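Local atomic coordinates of type IV secretion system protein DotB (Yersinia pseudotuberculosis IP 31758, PDB entry 6GEF), a protein that probably hydrolyses ATP to drive type IVb secretion, working as a six-subunit motor ATPase of the GspE family. Residues 39-44 against 90-95; 200-205 against 221-226; 264-269 against 297-302; 276-281 against 317-322. All blocks are in the same frame, centred on the assembly; numbering follows the deposited sequence.

From the N terminus, contact 1 closes the chain from helix 38-50 to helix 82-93, with strands 53-59, 65-68 and 71-74 of the N-terminal antiparallel sheet in between. Contact 2 follows in series, about 32 Å away centre to centre, bringing the loop after strand 211-216 back to the end of helix 187-203. Contact 3 brings helix 293-302 back to the link after strand 259-264, and contact 4 brings the junction of helix 306-319 with strand 320-330 back to the end of helix 268-280. Their segments alternate, so the two cross; they share helix 268-280 and meet where Met297 CE lies 4.3 Å from Val317 CG2. Together they tie elements flanking the mixed sheet of the ATPase domain.

Contact 1. Residues 39-44 against 90-95; sequences AQFKDT and LWASGS
Immediately before Phe41, which meets Trp91 across the contact, the carbonyl O of Gln40 is gripped twice by Thr44: the backbone N donates at 2.9 Å and the hydroxyl OG1 also donates, from 18° outside the carbonyl plane. That hydroxyl has a second partner in Tyr29 OH, so the polar end of Thr44 stays on its own helix and its surroundings, while the contact itself is apolar. Phe41 and Trp91 carry the contact. Phe41 CG lies anti to the backbone N (chi1 -180°), which sends the ring out past the indole of Trp91; the two side chains run by each other in opposite directions. The benzylic CB of Phe41 rests 3.4 Å from Trp91 CZ3, and Phe41 CD2 is 3.6 Å from Trp91 CE3. The ring planes are inclined at 37° with centroids 5.8 Å apart, an oblique aromatic pair. Further along the phenyl ring, Phe41 CE2 reaches the methyl CB of Ala92 at 4.3 Å. Beyond it helix 82-93 ends in an ST turn: Ser93 OG accepts from Ser95 N at 2.9 Å. The pair joins helix 38-50 to helix 82-93 in the N-terminal domain, and both lean on its antiparallel sheet: the Phe41 ring also meets Tyr112 of strand 108-115, Ala92 and Ser93 touch strand 128-140, and helix 98-104 borders Ser93.

Contact 2. Residues 200-205 against 221-226; sequences YIMEND and FVYDNI
Glu203, last residue of helix 187-203, brings its CA to 7.3 Å from the CA of Ile226, the end of a type I beta turn that starts at Tyr223. In this P-loop NTPase fold the helix is the one following the apparent Walker A loop, and the turn lies in the connection between strands 211-216 and 232-237. Between the segments the motif is a Met-aromatic contact. Met202, with chi2 extended (177°), carries SD obliquely to the Tyr223 ring, 4.1 Å from Tyr223 CD2; the bend at chi3 turns only CE. The sulfur is 5.0 Å from the ring centroid and 52° off the normal. Ile226 fills in next to it: CG2 packs 4.2 Å from Met202 CB and takes the aliphatic part of Glu203, which crosses the isoleucine at about a right angle. Strand 232-237 lies against the same cluster, with Ile233 touching both Met202 and Tyr223. The carboxylate of Glu203 is held through OE1 by a salt bridge to Arg199 on its own helix, yet its methylene still serves the apolar side, Glu203 CG lying 3.7 Å from Ile226 CG2.

Contact 3. Residues 264-269 against 297-302; sequences ELRDKQ and MRRLIS
Leu265 and Leu300 meet through one methyl: Leu300 CD2 lies 3.8 Å from Leu265 CB and 3.7 Å from the carbonyl Leu265 O. Leu300 holds CG anti to its carbonyl carbon (chi1 -61°), and chi2 (-179°) extends CD1 and leaves CD2 as the branch that meets Leu265. Arg299, the next residue back, takes a different path. With CG opposite the backbone N and a bend at chi2 (125°), its guanidinium swings toward the loop, where Arg266 O lies over one face, 4.3 Å from Arg299 NH2. Sequence and position suggest that Glu264, closing strand 259-264, belongs to the Walker B region of this RecA-like ATPase fold; Asp267 then N-caps helix 268-280. Arg266 folds back on this strand end, its NE making a salt bridge of 2.9 Å to Glu264 OE2. Its NH1 is 4.4 Å from Arg299 NH2, a like-charge approach that the acidic partners probably offset: Arg299 NE forms a salt bridge with Asp315 OD1 of the third subunit, placing the contact at a subunit interface. There, Tyr314 of the third subunit packs on Arg299, and Glu276 of the same neighbour on Arg266.

Contact 4. Residues 276-281 against 317-322; sequences EAANTG and VETTRF
Ala278 and Thr319 face each other at the close part of this contact, their CA atoms 6.7 Å apart. In Thr319, OG1 lies beside the backbone N (chi1 -44°), which leaves CG2 anti to that N. The modelled approach of this methyl to Ala278 is doubtful in detail; that the two residues pack rests on the CA spacing, on both CB atoms pointing toward the other segment and on a shared neighbour. Ile179 of strand 179-183 touches both side chains and is also linked to Thr319 through backbone hydrogen bonds. Here helix 306-319 gives way directly to strand 320-330, so the end of helix 268-280 packs where that helix meets the central sheet of the ATPase domain. The other side is looser. Asn279 is exposed and crosses Thr319 at about a right angle, its OD1 staying 4.2 Å from Thr319 OG1, too far for a bond. Past it helix 268-280 runs out: Thr280 N reaches Glu276 O at 2.9 Å, Thr280 OG1 donates to Ala277 O at 2.8 Å, and Gly281 leaves with positive phi. This end of the helix borders the second subunit, whose Ser187 OG is hydrogen-bonded to Glu276 OE1 and whose Arg330 makes a weak bond to Asn279 O. Thr319 thus splits its two branches: the methyl lies on the apolar side, while OG1 is hydrogen-bonded to Asp315 O of its own helix. That bond provides for the buried hydroxyl, consistent with a contact between the segments that is mainly apolar.

Contact 1. Residues 39-44 against 90-95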
loop_
_atom_site.group_PDB
_atom_site.type_symbol
_atom_site.label_atom_id
_atom_site.label_comp_id
_atom_site.label_asym_id
_atom_site.label_seq_id
_atom_site.Cartn_x
_atom_site.Cartn_y
_atom_site.Cartn_z
ATOM N N ALA A 39 -7.274 2.292 52.919
ATOM C CA ALA A 39 -8.153 1.464 53.726
ATOM C C ALA A 39 -9.598 1.968 53.651
ATOM O O ALA A 39 -10.536 1.165 53.587
ATOM C CB ALA A 39 -7.666 1.411 55.157
ATOM N N GLN A 40 -9.796 3.292 53.671
ATOM C CA GLN A 40 -11.118 3.849 53.590
ATOM C C GLN A 40 -11.671 3.869 52.177
ATOM O O GLN A 40 -12.894 3.872 51.979
ATOM C CB GLN A 40 -11.159 5.256 54.184
ATOM C CG GLN A 40 -9.990 6.105 53.818
ATOM C CD GLN A 40 -9.777 7.291 54.762
ATOM O OE1 GLN A 40 -8.833 8.059 54.578
ATOM N NE2 GLN A 40 -10.662 7.442 55.799
ATOM N N PHE A 41 -10.818 3.865 51.173
ATOM C CA PHE A 41 -11.260 3.541 49.809
ATOM C C PHE A 41 -11.746 2.101 49.697
ATOM O O PHE A 41 -12.818 1.844 49.154
ATOM C CB PHE A 41 -10.126 3.803 48.813
ATOM C CG PHE A 41 -10.492 3.502 47.398
ATOM C CD1 PHE A 41 -11.606 4.075 46.791
ATOM C CD2 PHE A 41 -9.705 2.664 46.639
ATOM C CE1 PHE A 41 -11.926 3.769 45.488
ATOM C CE2 PHE A 41 -10.039 2.353 45.313
ATOM C CZ PHE A 41 -11.140 2.907 44.749
ATOM N N LYS A 42 -10.979 1.165 50.230
ATOM C CA LYS A 42 -11.423 -0.242 50.259
ATOM C C LYS A 42 -12.745 -0.380 51.021
ATOM O O LYS A 42 -13.603 -1.147 50.618
ATOM C CB LYS A 42 -10.338 -1.116 50.898
ATOM C CG LYS A 42 -9.045 -1.142 50.102
ATOM C CD LYS A 42 -8.067 -2.160 50.678
ATOM C CE LYS A 42 -7.196 -2.778 49.588
ATOM N NZ LYS A 42 -5.868 -3.190 50.134
ATOM N N ASP A 43 -12.900 0.378 52.109
ATOM C CA ASP A 43 -14.163 0.381 52.828
ATOM C C ASP A 43 -15.264 1.027 52.037
ATOM O O ASP A 43 -16.445 0.715 52.248
ATOM C CB ASP A 43 -13.991 1.042 54.205
ATOM C CG ASP A 43 -13.059 0.246 55.120
ATOM O OD1 ASP A 43 -12.429 -0.769 54.660
ATOM O OD2 ASP A 43 -12.955 0.662 56.287
ATOM N N THR A 44 -14.937 1.971 51.161
ATOM C CA THR A 44 -15.936 2.557 50.264
ATOM C C THR A 44 -16.400 1.534 49.248
ATOM O O THR A 44 -17.600 1.449 48.968
ATOM C CB THR A 44 -15.375 3.818 49.601
ATOM O OG1 THR A 44 -14.836 4.686 50.607
ATOM C CG2 THR A 44 -16.465 4.542 48.825
ATOM N N LEU A 90 -3.613 6.002 42.509
ATOM C CA LEU A 90 -2.500 5.238 43.079
ATOM C C LEU A 90 -2.947 3.813 43.472
ATOM O O LEU A 90 -2.355 2.831 43.055
ATOM C CB LEU A 90 -1.940 5.966 44.276
ATOM C CG LEU A 90 -0.545 5.534 44.742
ATOM C CD1 LEU A 90 -0.528 4.077 45.292
ATOM C CD2 LEU A 90 0.439 5.719 43.571
ATOM N N TRP A 91 -4.036 3.738 44.219
ATOM C CA TRP A 91 -4.424 2.470 44.825
ATOM C C TRP A 91 -5.021 1.537 43.803
ATOM O O TRP A 91 -4.566 0.383 43.655
ATOM C CB TRP A 91 -5.387 2.688 46.002
ATOM C CG TRP A 91 -4.927 3.736 46.979
ATOM C CD1 TRP A 91 -3.636 3.964 47.386
ATOM C CD2 TRP A 91 -5.738 4.696 47.651
ATOM N NE1 TRP A 91 -3.612 5.004 48.277
ATOM C CE2 TRP A 91 -4.879 5.479 48.445
ATOM C CE3 TRP A 91 -7.102 4.980 47.644
ATOM C CZ2 TRP A 91 -5.349 6.516 49.252
ATOM C CZ3 TRP A 91 -7.572 6.015 48.442
ATOM C CH2 TRP A 91 -6.690 6.776 49.237
ATOM N N ALA A 92 -6.034 1.993 43.082
ATOM C CA ALA A 92 -6.720 1.134 42.103
ATOM C C ALA A 92 -5.795 0.717 40.967
ATOM O O ALA A 92 -5.744 -0.460 40.605
ATOM C CB ALA A 92 -7.954 1.827 41.572
ATOM N N SER A 93 -5.008 1.668 40.464
ATOM C CA SER A 93 -4.015 1.334 39.439
ATOM C C SER A 93 -3.000 0.311 39.973
ATOM O O SER A 93 -2.618 -0.593 39.253
ATOM C CB SER A 93 -3.316 2.598 38.960
ATOM O OG SER A 93 -2.397 3.081 39.930
ATOM N N GLY A 94 -2.590 0.476 41.223
ATOM C CA GLY A 94 -1.419 -0.226 41.717
ATOM C C GLY A 94 -0.095 0.309 41.235
ATOM O O GLY A 94 0.914 -0.322 41.494
ATOM N N SER A 95 -0.065 1.475 40.589
ATOM C CA SER A 95 1.152 2.060 40.070
ATOM C C SER A 95 1.282 3.494 40.558
ATOM O O SER A 95 0.289 4.236 40.592
ATOM C CB SER A 95 1.149 2.043 38.527
ATOM O OG SER A 95 2.209 2.841 38.014
#

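Contact 2. Residues 200-205 against 221-226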
loop_
_atom_site.group_PDB
_atom_site.type_symbol
_atom_site.label_atom_id
_atom_site.label_comp_id
_atom_site.label_asym_id
_atom_site.label_seq_id
_atom_site.Cartn_x
_atom_site.Cartn_y
_atom_site.Cartn_z
ATOM N N TYR A 200 -24.970 -25.195 34.618
ATOM C CA TYR A 200 -25.994 -26.224 34.521
ATOM C C TYR A 200 -25.523 -27.407 33.682
ATOM O O TYR A 200 -25.643 -28.566 34.099
ATOM C CB TYR A 200 -27.281 -25.639 33.940
ATOM C CG TYR A 200 -28.374 -26.664 33.728
ATOM C CD1 TYR A 200 -29.075 -27.217 34.810
ATOM C CD2 TYR A 200 -28.742 -27.051 32.439
ATOM C CE1 TYR A 200 -30.060 -28.144 34.613
ATOM C CE2 TYR A 200 -29.712 -28.002 32.225
ATOM C CZ TYR A 200 -30.392 -28.539 33.319
ATOM O OH TYR A 200 -31.415 -29.442 33.126
ATOM N N ILE A 201 -24.947 -27.122 32.515
ATOM C CA ILE A 201 -24.497 -28.186 31.630
ATOM C C ILE A 201 -23.478 -29.070 32.329
ATOM O O ILE A 201 -23.615 -30.304 32.346
ATOM C CB ILE A 201 -23.936 -27.606 30.310
ATOM C CG1 ILE A 201 -25.075 -27.270 29.356
ATOM C CG2 ILE A 201 -22.964 -28.578 29.655
ATOM C CD1 ILE A 201 -24.601 -26.704 28.035
ATOM N N MET A 202 -22.463 -28.467 32.921
ATOM C CA MET A 202 -21.417 -29.236 33.608
ATOM C C MET A 202 -21.993 -30.041 34.785
ATOM O O MET A 202 -21.618 -31.188 34.979
ATOM C CB MET A 202 -20.316 -28.308 34.102
ATOM C CG MET A 202 -19.552 -27.598 33.030
ATOM S SD MET A 202 -18.325 -26.449 33.680
ATOM C CE MET A 202 -17.062 -27.621 34.203
ATOM N N GLU A 203 -22.937 -29.452 35.502
ATOM C CA GLU A 203 -23.376 -30.052 36.766
ATOM C C GLU A 203 -24.433 -31.146 36.562
ATOM O O GLU A 203 -24.466 -32.101 37.315
ATOM C CB GLU A 203 -23.919 -28.980 37.705
ATOM C CG GLU A 203 -22.857 -28.090 38.314
ATOM C CD GLU A 203 -23.431 -26.971 39.147
ATOM O OE1 GLU A 203 -22.687 -26.374 39.958
ATOM O OE2 GLU A 203 -24.658 -26.676 38.990
ATOM N N ASN A 204 -25.229 -31.026 35.508
ATOM C CA ASN A 204 -26.353 -31.931 35.274
ATOM C C ASN A 204 -26.083 -32.804 34.058
ATOM O O ASN A 204 -25.126 -32.600 33.326
ATOM C CB ASN A 204 -27.652 -31.122 35.073
ATOM C CG ASN A 204 -28.051 -30.311 36.272
ATOM O OD1 ASN A 204 -27.266 -29.492 36.764
ATOM N ND2 ASN A 204 -29.262 -30.505 36.724
ATOM N N ASP A 205 -26.936 -33.802 33.872
ATOM C CA ASP A 205 -26.875 -34.684 32.715
ATOM C C ASP A 205 -27.663 -33.996 31.592
ATOM O O ASP A 205 -28.886 -33.956 31.600
ATOM C CB ASP A 205 -27.446 -36.064 33.049
ATOM C CG ASP A 205 -27.322 -37.038 31.906
ATOM O OD1 ASP A 205 -27.152 -36.615 30.763
ATOM O OD2 ASP A 205 -27.459 -38.249 32.110
ATOM N N PHE A 221 -17.153 -14.682 34.033
ATOM C CA PHE A 221 -17.342 -15.789 34.945
ATOM C C PHE A 221 -16.251 -16.833 34.732
ATOM O O PHE A 221 -15.702 -16.986 33.627
ATOM C CB PHE A 221 -18.691 -16.450 34.752
ATOM C CG PHE A 221 -19.860 -15.526 34.987
ATOM C CD1 PHE A 221 -20.248 -14.629 33.978
ATOM C CD2 PHE A 221 -20.553 -15.538 36.186
ATOM C CE1 PHE A 221 -21.307 -13.780 34.189
ATOM C CE2 PHE A 221 -21.608 -14.683 36.392
ATOM C CZ PHE A 221 -21.997 -13.799 35.386
ATOM N N VAL A 222 -15.891 -17.524 35.829
ATOM C CA VAL A 222 -14.972 -18.645 35.770
ATOM C C VAL A 222 -15.656 -19.876 36.340
ATOM O O VAL A 222 -16.586 -19.786 37.140
ATOM C CB VAL A 222 -13.667 -18.326 36.531
ATOM C CG1 VAL A 222 -12.983 -17.127 35.910
ATOM C CG2 VAL A 222 -13.923 -18.140 38.017
ATOM N N TYR A 223 -15.181 -21.039 35.939
ATOM C CA TYR A 223 -15.771 -22.323 36.315
ATOM C C TYR A 223 -14.794 -23.190 37.104
ATOM O O TYR A 223 -14.848 -24.413 37.061
ATOM C CB TYR A 223 -16.278 -23.072 35.073
ATOM C CG TYR A 223 -17.154 -22.244 34.173
ATOM C CD1 TYR A 223 -16.604 -21.266 33.331
ATOM C CD2 TYR A 223 -18.515 -22.426 34.152
ATOM C CE1 TYR A 223 -17.401 -20.490 32.514
ATOM C CE2 TYR A 223 -19.337 -21.671 33.335
ATOM C CZ TYR A 223 -18.768 -20.689 32.528
ATOM O OH TYR A 223 -19.559 -19.935 31.685
ATOM N N ASP A 224 -13.907 -22.544 37.857
ATOM C CA ASP A 224 -12.930 -23.243 38.688
ATOM C C ASP A 224 -13.624 -24.006 39.800
ATOM O O ASP A 224 -13.189 -25.125 40.148
ATOM C CB ASP A 224 -11.912 -22.278 39.249
ATOM C CG ASP A 224 -11.227 -21.450 38.098
ATOM O OD1 ASP A 224 -11.441 -21.763 36.921
ATOM O OD2 ASP A 224 -10.453 -20.511 38.281
ATOM N N ASN A 225 -14.725 -23.470 40.332
ATOM C CA ASN A 225 -15.395 -24.066 41.480
ATOM C C ASN A 225 -16.579 -24.950 41.097
ATOM O O ASN A 225 -17.311 -25.393 41.972
ATOM C CB ASN A 225 -15.841 -22.977 42.461
ATOM C CG ASN A 225 -14.684 -22.097 42.904
ATOM O OD1 ASN A 225 -13.597 -22.611 43.170
ATOM N ND2 ASN A 225 -14.898 -20.767 42.970
ATOM N N ILE A 226 -16.779 -25.206 39.807
ATOM C CA ILE A 226 -17.889 -26.017 39.340
ATOM C C ILE A 226 -17.380 -27.442 39.157
ATOM O O ILE A 226 -16.499 -27.718 38.345
ATOM C CB ILE A 226 -18.458 -25.482 38.017
ATOM C CG1 ILE A 226 -18.662 -23.969 38.081
ATOM C CG2 ILE A 226 -19.765 -26.200 37.659
ATOM C CD1 ILE A 226 -19.597 -23.514 39.180
#

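Contact 3. Residues 264-269 against 297-302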
loop_
_atom_site.group_PDB
_atom_site.type_symbol
_atom_site.label_atom_id
_atom_site.label_comp_id
_atom_site.label_asym_id
_atom_site.label_seq_id
_atom_site.Cartn_x
_atom_site.Cartn_y
_atom_site.Cartn_z
ATOM N N GLU A 264 -20.063 -12.933 20.188
ATOM C CA GLU A 264 -21.087 -12.320 19.364
ATOM C C GLU A 264 -20.839 -12.631 17.893
ATOM O O GLU A 264 -19.726 -12.533 17.413
ATOM C CB GLU A 264 -21.124 -10.809 19.597
ATOM C CG GLU A 264 -20.111 -10.032 18.836
ATOM C CD GLU A 264 -20.329 -8.532 18.896
ATOM O OE1 GLU A 264 -21.474 -8.075 19.180
ATOM O OE2 GLU A 264 -19.326 -7.791 18.643
ATOM N N LEU A 265 -21.903 -12.963 17.186
ATOM C CA LEU A 265 -21.885 -13.065 15.728
ATOM C C LEU A 265 -22.163 -11.670 15.159
ATOM O O LEU A 265 -23.283 -11.183 15.232
ATOM C CB LEU A 265 -22.960 -14.042 15.257
ATOM C CG LEU A 265 -23.026 -15.382 15.994
ATOM C CD1 LEU A 265 -24.223 -16.191 15.584
ATOM C CD2 LEU A 265 -21.751 -16.199 15.836
ATOM N N ARG A 266 -21.133 -11.036 14.598
ATOM C CA ARG A 266 -21.200 -9.637 14.211
ATOM C C ARG A 266 -20.984 -9.449 12.698
ATOM O O ARG A 266 -21.891 -8.984 12.018
ATOM C CB ARG A 266 -20.211 -8.800 15.023
ATOM C CG ARG A 266 -18.903 -9.517 15.340
ATOM C CD ARG A 266 -17.708 -8.561 15.303
ATOM N NE ARG A 266 -17.912 -7.392 16.194
ATOM C CZ ARG A 266 -18.653 -6.326 15.872
ATOM N NH1 ARG A 266 -19.303 -6.275 14.665
ATOM N NH2 ARG A 266 -18.770 -5.346 16.744
ATOM N N ASP A 267 -19.795 -9.800 12.196
ATOM C CA ASP A 267 -19.533 -9.697 10.778
ATOM C C ASP A 267 -19.783 -11.040 10.078
ATOM O O ASP A 267 -20.058 -12.046 10.709
ATOM C CB ASP A 267 -18.072 -9.234 10.545
ATOM C CG ASP A 267 -17.068 -10.231 11.004
ATOM O OD1 ASP A 267 -17.424 -11.396 11.278
ATOM O OD2 ASP A 267 -15.886 -9.813 11.009
ATOM N N LYS A 268 -19.656 -11.009 8.765
ATOM C CA LYS A 268 -19.949 -12.189 7.957
ATOM C C LYS A 268 -19.026 -13.336 8.343
ATOM O O LYS A 268 -19.449 -14.502 8.347
ATOM C CB LYS A 268 -19.851 -11.855 6.469
ATOM C CG LYS A 268 -20.241 -12.997 5.571
ATOM C CD LYS A 268 -19.922 -12.687 4.111
ATOM C CE LYS A 268 -19.887 -13.971 3.266
ATOM N NZ LYS A 268 -18.865 -13.881 2.174
ATOM N N GLN A 269 -17.771 -13.057 8.626
ATOM C CA GLN A 269 -16.806 -14.115 8.918
ATOM C C GLN A 269 -17.146 -14.788 10.252
ATOM O O GLN A 269 -16.947 -15.997 10.417
ATOM C CB GLN A 269 -15.373 -13.585 8.912
ATOM C CG GLN A 269 -14.378 -14.555 9.515
ATOM C CD GLN A 269 -12.941 -14.181 9.369
ATOM O OE1 GLN A 269 -12.191 -14.950 8.817
ATOM N NE2 GLN A 269 -12.556 -13.014 9.869
ATOM N N MET A 297 -32.380 -12.456 13.370
ATOM C CA MET A 297 -32.437 -12.997 12.014
ATOM C C MET A 297 -32.099 -11.925 10.989
ATOM O O MET A 297 -31.160 -12.057 10.201
ATOM C CB MET A 297 -33.808 -13.598 11.742
ATOM C CG MET A 297 -33.771 -15.054 11.285
ATOM S SD MET A 297 -33.074 -16.144 12.506
ATOM C CE MET A 297 -33.423 -17.730 11.646
ATOM N N ARG A 298 -32.863 -10.835 10.969
ATOM C CA ARG A 298 -32.565 -9.713 10.097
ATOM C C ARG A 298 -31.053 -9.330 10.125
ATOM O O ARG A 298 -30.435 -9.202 9.089
ATOM C CB ARG A 298 -33.382 -8.481 10.539
ATOM C CG ARG A 298 -34.783 -8.447 10.060
ATOM C CD ARG A 298 -34.815 -8.394 8.535
ATOM N NE ARG A 298 -35.372 -7.180 7.973
ATOM C CZ ARG A 298 -36.584 -6.706 8.234
ATOM N NH1 ARG A 298 -37.361 -7.288 9.171
ATOM N NH2 ARG A 298 -37.013 -5.614 7.567
ATOM N N ARG A 299 -30.496 -9.234 11.334
ATOM C CA ARG A 299 -29.180 -8.691 11.468
ATOM C C ARG A 299 -28.147 -9.646 10.893
ATOM O O ARG A 299 -27.221 -9.246 10.166
ATOM C CB ARG A 299 -28.879 -8.381 12.949
ATOM C CG ARG A 299 -27.402 -8.078 13.252
ATOM C CD ARG A 299 -27.248 -6.744 13.954
ATOM N NE ARG A 299 -25.908 -6.227 13.858
ATOM C CZ ARG A 299 -24.889 -6.551 14.644
ATOM N NH1 ARG A 299 -25.057 -7.473 15.607
ATOM N NH2 ARG A 299 -23.697 -5.983 14.453
ATOM N N LEU A 300 -28.232 -10.920 11.255
ATOM C CA LEU A 300 -27.316 -11.911 10.702
ATOM C C LEU A 300 -27.459 -11.992 9.201
ATOM O O LEU A 300 -26.450 -12.099 8.479
ATOM C CB LEU A 300 -27.550 -13.274 11.356
ATOM C CG LEU A 300 -27.337 -13.378 12.862
ATOM C CD1 LEU A 300 -27.596 -14.800 13.296
ATOM C CD2 LEU A 300 -25.955 -12.842 13.218
ATOM N N ILE A 301 -28.689 -11.973 8.686
ATOM C CA ILE A 301 -28.893 -12.063 7.242
ATOM C C ILE A 301 -28.282 -10.870 6.522
ATOM O O ILE A 301 -27.772 -11.016 5.415
ATOM C CB ILE A 301 -30.403 -12.225 6.937
ATOM C CG1 ILE A 301 -30.846 -13.664 7.209
ATOM C CG2 ILE A 301 -30.750 -11.793 5.518
ATOM C CD1 ILE A 301 -32.354 -13.793 7.313
ATOM N N SER A 302 -28.342 -9.688 7.143
ATOM C CA SER A 302 -27.872 -8.477 6.483
ATOM C C SER A 302 -26.393 -8.589 6.078
ATOM O O SER A 302 -25.979 -8.011 5.093
ATOM C CB SER A 302 -28.106 -7.265 7.365
ATOM O OG SER A 302 -27.291 -7.311 8.528
#

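Contact 4. Residues 276-281 against 317-322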
loop_
_atom_site.group_PDB
_atom_site.type_symbol
_atom_site.label_atom_id
_atom_site.label_comp_id
_atom_site.label_asym_id
_atom_site.label_seq_id
_atom_site.Cartn_x
_atom_site.Cartn_y
_atom_site.Cartn_z
ATOM N N GLU A 276 -19.488 -23.136 10.379
ATOM C CA GLU A 276 -18.506 -24.214 10.259
ATOM C C GLU A 276 -18.410 -25.009 11.565
ATOM O O GLU A 276 -18.455 -26.235 11.560
ATOM C CB GLU A 276 -17.149 -23.678 9.835
ATOM C CG GLU A 276 -16.043 -24.708 9.810
ATOM C CD GLU A 276 -14.699 -24.172 9.343
ATOM O OE1 GLU A 276 -13.785 -24.986 9.069
ATOM O OE2 GLU A 276 -14.460 -22.940 9.295
ATOM N N ALA A 277 -18.263 -24.315 12.683
ATOM C CA ALA A 277 -18.190 -24.972 13.983
ATOM C C ALA A 277 -19.428 -25.834 14.231
ATOM O O ALA A 277 -19.318 -27.016 14.585
ATOM C CB ALA A 277 -18.023 -23.951 15.100
ATOM N N ALA A 278 -20.605 -25.278 14.024
ATOM C CA ALA A 278 -21.835 -26.041 14.194
ATOM C C ALA A 278 -21.881 -27.261 13.288
ATOM O O ALA A 278 -22.312 -28.336 13.708
ATOM C CB ALA A 278 -23.055 -25.148 13.977
ATOM N N ASN A 279 -21.404 -27.108 12.066
ATOM C CA ASN A 279 -21.509 -28.162 11.048
ATOM C C ASN A 279 -20.446 -29.212 11.157
ATOM O O ASN A 279 -20.588 -30.272 10.552
ATOM C CB ASN A 279 -21.537 -27.550 9.642
ATOM C CG ASN A 279 -22.920 -26.996 9.277
ATOM O OD1 ASN A 279 -23.941 -27.485 9.721
ATOM N ND2 ASN A 279 -22.958 -25.973 8.478
ATOM N N THR A 280 -19.384 -28.962 11.907
ATOM C CA THR A 280 -18.497 -30.030 12.392
ATOM C C THR A 280 -19.108 -30.833 13.552
ATOM O O THR A 280 -18.668 -31.925 13.818
ATOM C CB THR A 280 -17.142 -29.504 12.780
ATOM O OG1 THR A 280 -17.242 -28.795 14.015
ATOM C CG2 THR A 280 -16.592 -28.593 11.682
ATOM N N GLY A 281 -20.114 -30.281 14.212
ATOM C CA GLY A 281 -21.132 -31.084 14.842
ATOM C C GLY A 281 -21.142 -31.005 16.348
ATOM O O GLY A 281 -21.308 -32.023 17.049
ATOM N N VAL A 317 -30.888 -20.983 8.956
ATOM C CA VAL A 317 -32.086 -21.647 9.464
ATOM C C VAL A 317 -31.744 -23.068 9.922
ATOM O O VAL A 317 -32.222 -23.526 10.962
ATOM C CB VAL A 317 -33.210 -21.630 8.417
ATOM C CG1 VAL A 317 -34.383 -22.449 8.883
ATOM C CG2 VAL A 317 -33.644 -20.204 8.145
ATOM N N GLU A 318 -30.940 -23.796 9.129
ATOM C CA GLU A 318 -30.655 -25.179 9.441
ATOM C C GLU A 318 -29.719 -25.351 10.649
ATOM O O GLU A 318 -29.740 -26.391 11.288
ATOM C CB GLU A 318 -30.065 -25.890 8.222
ATOM C CG GLU A 318 -31.083 -26.237 7.161
ATOM C CD GLU A 318 -31.606 -27.649 7.268
ATOM O OE1 GLU A 318 -32.757 -27.811 7.767
ATOM O OE2 GLU A 318 -30.873 -28.575 6.830
ATOM N N THR A 319 -28.921 -24.340 10.947
ATOM C CA THR A 319 -27.942 -24.427 12.015
ATOM C C THR A 319 -28.426 -23.803 13.321
ATOM O O THR A 319 -27.979 -24.204 14.401
ATOM C CB THR A 319 -26.621 -23.739 11.619
ATOM O OG1 THR A 319 -26.292 -24.110 10.282
ATOM C CG2 THR A 319 -25.512 -24.151 12.523
ATOM N N THR A 320 -29.349 -22.837 13.250
ATOM C CA THR A 320 -29.916 -22.262 14.456
ATOM C C THR A 320 -30.800 -23.285 15.164
ATOM O O THR A 320 -31.612 -23.961 14.532
ATOM C CB THR A 320 -30.742 -21.030 14.101
ATOM O OG1 THR A 320 -29.939 -20.122 13.313
ATOM C CG2 THR A 320 -31.203 -20.321 15.373
ATOM N N ARG A 321 -30.617 -23.427 16.477
ATOM C CA ARG A 321 -31.439 -24.304 17.288
ATOM C C ARG A 321 -32.353 -23.578 18.264
ATOM O O ARG A 321 -33.307 -24.181 18.772
ATOM C CB ARG A 321 -30.552 -25.308 18.051
ATOM C CG ARG A 321 -30.383 -26.644 17.341
ATOM C CD ARG A 321 -31.643 -27.042 16.573
ATOM N NE ARG A 321 -32.023 -28.429 16.801
ATOM C CZ ARG A 321 -32.911 -28.807 17.719
ATOM N NH1 ARG A 321 -33.517 -27.901 18.506
ATOM N NH2 ARG A 321 -33.214 -30.102 17.857
ATOM N N PHE A 322 -32.095 -22.300 18.527
ATOM C CA PHE A 322 -32.741 -21.606 19.632
ATOM C C PHE A 322 -32.233 -20.164 19.719
ATOM O O PHE A 322 -31.021 -19.922 19.674
ATOM C CB PHE A 322 -32.450 -22.317 20.978
ATOM C CG PHE A 322 -33.332 -21.866 22.087
ATOM C CD1 PHE A 322 -33.080 -20.673 22.709
ATOM C CD2 PHE A 322 -34.404 -22.641 22.537
ATOM C CE1 PHE A 322 -33.874 -20.231 23.760
ATOM C CE2 PHE A 322 -35.184 -22.203 23.583
ATOM C CZ PHE A 322 -34.916 -20.998 24.184
#